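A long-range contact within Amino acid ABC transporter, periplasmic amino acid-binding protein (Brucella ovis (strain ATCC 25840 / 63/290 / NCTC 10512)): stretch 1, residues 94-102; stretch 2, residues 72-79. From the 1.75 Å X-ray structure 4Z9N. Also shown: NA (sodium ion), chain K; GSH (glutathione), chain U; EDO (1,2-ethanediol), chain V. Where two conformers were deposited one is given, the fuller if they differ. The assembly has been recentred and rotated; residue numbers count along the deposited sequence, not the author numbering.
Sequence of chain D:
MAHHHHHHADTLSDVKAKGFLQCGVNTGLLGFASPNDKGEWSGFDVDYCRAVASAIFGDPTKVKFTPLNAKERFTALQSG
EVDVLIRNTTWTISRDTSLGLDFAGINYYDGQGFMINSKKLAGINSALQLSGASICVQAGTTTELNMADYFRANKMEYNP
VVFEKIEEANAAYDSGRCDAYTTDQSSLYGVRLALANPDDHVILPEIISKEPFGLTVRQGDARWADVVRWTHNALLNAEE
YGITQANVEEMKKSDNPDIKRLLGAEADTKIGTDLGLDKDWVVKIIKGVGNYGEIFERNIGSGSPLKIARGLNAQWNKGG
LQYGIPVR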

# COMPACT_ATOMS: atom_id res chain seq x y z
N SER D 94 5.86 14.88 1.31
CA SER D 94 6.83 15.73 2.00
C SER D 94 7.31 15.07 3.29
O SER D 94 8.47 15.22 3.67
CB SER D 94 6.24 17.12 2.28
OG SER D 94 5.06 17.06 3.08
N ARG D 95 6.43 14.33 3.96
CA ARG D 95 6.84 13.62 5.17
C ARG D 95 7.70 12.40 4.82
O ARG D 95 8.48 11.93 5.65
CB ARG D 95 5.61 13.24 5.99
CG ARG D 95 4.90 14.47 6.53
CD ARG D 95 3.55 14.08 7.14
NE ARG D 95 2.93 15.24 7.78
CZ ARG D 95 1.76 15.18 8.42
NH1 ARG D 95 1.10 14.03 8.48
NH2 ARG D 95 1.25 16.26 9.00
N ASP D 96 7.61 11.94 3.58
CA ASP D 96 8.35 10.76 3.10
C ASP D 96 9.75 11.16 2.61
O ASP D 96 10.70 10.37 2.66
CB ASP D 96 7.54 10.08 1.98
CG ASP D 96 7.82 8.58 1.83
OD1 ASP D 96 8.62 7.99 2.59
OD2 ASP D 96 7.17 7.99 0.94
N THR D 97 9.88 12.40 2.14
CA THR D 97 11.11 12.80 1.46
C THR D 97 11.99 13.78 2.22
O THR D 97 13.19 13.84 1.99
CB THR D 97 10.81 13.48 0.12
OG1 THR D 97 9.97 14.63 0.35
CG2 THR D 97 10.09 12.52 -0.81
N SER D 98 11.39 14.56 3.11
CA SER D 98 12.10 15.67 3.73
C SER D 98 12.41 15.51 5.22
O SER D 98 13.04 16.39 5.82
CB SER D 98 11.32 16.98 3.52
OG SER D 98 10.14 17.03 4.32
N LEU D 99 12.00 14.40 5.83
CA LEU D 99 12.14 14.26 7.28
C LEU D 99 13.05 13.10 7.71
O LEU D 99 13.26 12.90 8.91
CB LEU D 99 10.76 14.08 7.92
CG LEU D 99 9.77 15.23 7.73
CD1 LEU D 99 8.44 14.87 8.37
CD2 LEU D 99 10.33 16.52 8.33
N GLY D 100 13.58 12.36 6.75
CA GLY D 100 14.37 11.18 7.07
C GLY D 100 13.51 10.06 7.63
O GLY D 100 13.98 9.22 8.42
N LEU D 101 12.25 10.03 7.21
CA LEU D 101 11.29 9.04 7.70
C LEU D 101 10.74 8.17 6.57
O LEU D 101 10.73 8.56 5.40
CB LEU D 101 10.13 9.72 8.43
CG LEU D 101 10.49 10.64 9.61
CD1 LEU D 101 9.22 11.20 10.25
CD2 LEU D 101 11.37 9.93 10.66
N ASP D 102 10.30 6.97 6.94
CA ASP D 102 9.60 6.07 6.01
C ASP D 102 8.28 5.63 6.65
O ASP D 102 8.04 5.83 7.85
CB ASP D 102 10.44 4.83 5.69
CG ASP D 102 11.46 5.05 4.59
OD1 ASP D 102 11.24 5.89 3.69
OD2 ASP D 102 12.50 4.37 4.62
NA NA K . 11.05 8.10 2.89
N1 GSH U . -3.77 13.23 10.18
CA1 GSH U . -3.48 14.66 10.31
C1 GSH U . -1.97 14.85 10.20
O11 GSH U . -1.50 16.02 10.13
O12 GSH U . -1.19 13.86 10.18
CB1 GSH U . -3.94 15.22 11.66
CG1 GSH U . -3.22 14.47 12.79
CD1 GSH U . -3.47 15.19 14.11
OE1 GSH U . -2.58 15.57 14.80
N2 GSH U . -4.84 15.39 14.51
CA2 GSH U . -5.08 16.10 15.76
C2 GSH U . -4.51 15.35 16.97
O2 GSH U . -4.23 14.20 16.97
CB2 GSH U . -6.57 16.45 15.90
SG2 GSH U . -7.59 14.98 16.20
N3 GSH U . -4.26 16.15 18.15
CA3 GSH U . -3.72 15.53 19.33
C3 GSH U . -2.50 16.34 19.79
O31 GSH U . -2.02 16.11 20.93
O32 GSH U . -1.98 17.21 19.03
C1 EDO V . 1.69 19.29 7.41
O1 EDO V . 2.06 19.03 8.77
C2 EDO V . 2.90 19.21 6.49
O2 EDO V . 3.60 17.97 6.66
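Stretch 2 72-79: ERFTALQS

Stretch 2 is a helical segment that packs one side against the end of the stretch 1 helix and the turn that follows it. In stretch 1 the helix runs through Thr97, the chain turns, and Gly100, the first residue to leave helical phi/psi, takes phi 70° and psi 29°. Positive phi by itself favours glycine, and the turn delivers Leu101 into a strand. Stretch 2 enters a helix at Arg73, held by backbone bonds such as Ala76 N to Glu72 O at 3.1 Å and Gln78 N to Phe74 O at 2.9 Å. Along it the partners shift from Arg95 to Leu99 and Leu101.

Glu72 leads into the helix and does not touch stretch 1, although its carbonyl serves the first turn. Arg73 starts sideways to the other stretch, but its long side chain, with chi1 near 53° (p), brings its end close to Arg95. The two NH2 atoms, Arg73 NH2 and Arg95 NH2, lie 3.3 Å apart. Both are donors and both groups carry positive charge, so this is no hydrogen bond; the glutathione carboxylate, lying beside the pair, supplies a negative charge to both. Arg73 NH1 and Arg95 NH1 each donate to GSH O12 at 2.9 Å, while Arg73 NH2 and Arg95 NH2 each donate to GSH O11 at 3.0 Å. Two arginines can thus meet because one carboxylate accepts from both, a fitting arrangement in an amino acid-binding protein.

Phe74 is the centre of the contact. Its CA-to-CB bond points toward stretch 1, and a flat, apolar ring can lie across an arginine and two leucines at once, all three on the same side of its plane. Leu99 CD1 lies over one face, 4.3 Å from the centroid of the Phe74 ring and 19° off its normal, a CH-pi contact. Leu101 CD1 comes within 3.8 Å of Phe74 CD1. At the ring's far end Phe74 CZ lies 3.5 Å from Arg95 NE, over one face of the guanidinium, so it leaves the edge of that group free for its hydrogen bonds to glutathione and to the 1,2-ethanediol.

Thr75 points away and is exposed, as a polar residue on the outer side of a helix can be. Ala76 is buried but out of reach of stretch 1. One turn on from Arg73, Leu77 points toward stretch 1, as Phe74 does, and its CD2 meets Leu101 CD2 at 3.8 Å. Both leucines are buried, and their branched apolar ends fill this part of the contact without needing polar partners. Leu101 also gives its carbonyl O to the sodium ion, at 2.6 Å from NA.

The CA-to-CB bond of Gln78 points sideways, but the end of its flexible side chain comes nearer to stretch 1. Its aliphatic part contributes apolar contact, with Gln78 CG 4.0 Å from Leu101 CD2. Ser79 closes the stretch, exposed and clear of stretch 1. Altogether the two stretches bury 371 Å², and no clear hydrogen bond joins them directly.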

# COMPACT_ATOMS: atom_id res chain seq x y z
N GLU D 72 5.29 18.01 17.92
CA GLU D 72 6.52 17.40 18.42
C GLU D 72 6.68 15.96 17.95
O GLU D 72 7.71 15.34 18.19
CB GLU D 72 6.54 17.48 19.95
CG GLU D 72 5.43 16.70 20.60
CD GLU D 72 5.15 17.14 22.03
OE1 GLU D 72 5.94 17.92 22.60
OE2 GLU D 72 4.12 16.70 22.58
N ARG D 73 5.67 15.42 17.27
CA ARG D 73 5.67 13.99 16.95
C ARG D 73 6.82 13.56 16.02
O ARG D 73 7.42 12.50 16.22
CB ARG D 73 4.32 13.59 16.33
CG ARG D 73 3.91 14.45 15.12
CD ARG D 73 2.53 14.06 14.56
NE ARG D 73 1.97 15.18 13.79
CZ ARG D 73 1.03 15.08 12.86
NH1 ARG D 73 0.52 13.89 12.51
NH2 ARG D 73 0.59 16.18 12.25
N PHE D 74 7.15 14.37 15.02
CA PHE D 74 8.19 13.92 14.09
C PHE D 74 9.58 14.03 14.73
O PHE D 74 10.44 13.16 14.52
CB PHE D 74 8.11 14.70 12.76
CG PHE D 74 6.79 14.54 12.07
CD1 PHE D 74 6.40 13.29 11.60
CD2 PHE D 74 5.91 15.61 11.97
CE1 PHE D 74 5.16 13.12 10.98
CE2 PHE D 74 4.68 15.47 11.36
CZ PHE D 74 4.29 14.21 10.86
N THR D 75 9.79 15.09 15.52
CA THR D 75 11.07 15.31 16.18
C THR D 75 11.39 14.14 17.12
O THR D 75 12.52 13.66 17.16
CB THR D 75 11.07 16.63 16.99
OG1 THR D 75 10.73 17.71 16.12
CG2 THR D 75 12.44 16.88 17.60
N ALA D 76 10.37 13.70 17.84
CA ALA D 76 10.50 12.60 18.79
C ALA D 76 10.98 11.32 18.09
O ALA D 76 11.75 10.56 18.65
CB ALA D 76 9.18 12.34 19.51
N LEU D 77 10.51 11.09 16.87
CA LEU D 77 10.93 9.91 16.13
C LEU D 77 12.33 10.12 15.52
O LEU D 77 13.18 9.23 15.58
CB LEU D 77 9.92 9.57 15.03
CG LEU D 77 10.17 8.34 14.15
CD1 LEU D 77 10.26 7.05 14.98
CD2 LEU D 77 9.08 8.21 13.09
N GLN D 78 12.57 11.31 14.97
CA GLN D 78 13.87 11.60 14.35
C GLN D 78 15.00 11.51 15.36
O GLN D 78 16.10 11.10 15.02
CB GLN D 78 13.87 13.00 13.72
CG GLN D 78 12.96 13.15 12.52
CD GLN D 78 12.82 14.61 12.10
OE1 GLN D 78 12.80 14.95 10.92
NE2 GLN D 78 12.76 15.49 13.09
N SER D 79 14.72 11.90 16.59
CA SER D 79 15.75 12.01 17.61
C SER D 79 16.09 10.63 18.19
O SER D 79 17.12 10.45 18.84
CB SER D 79 15.31 12.95 18.72
OG SER D 79 14.37 12.30 19.57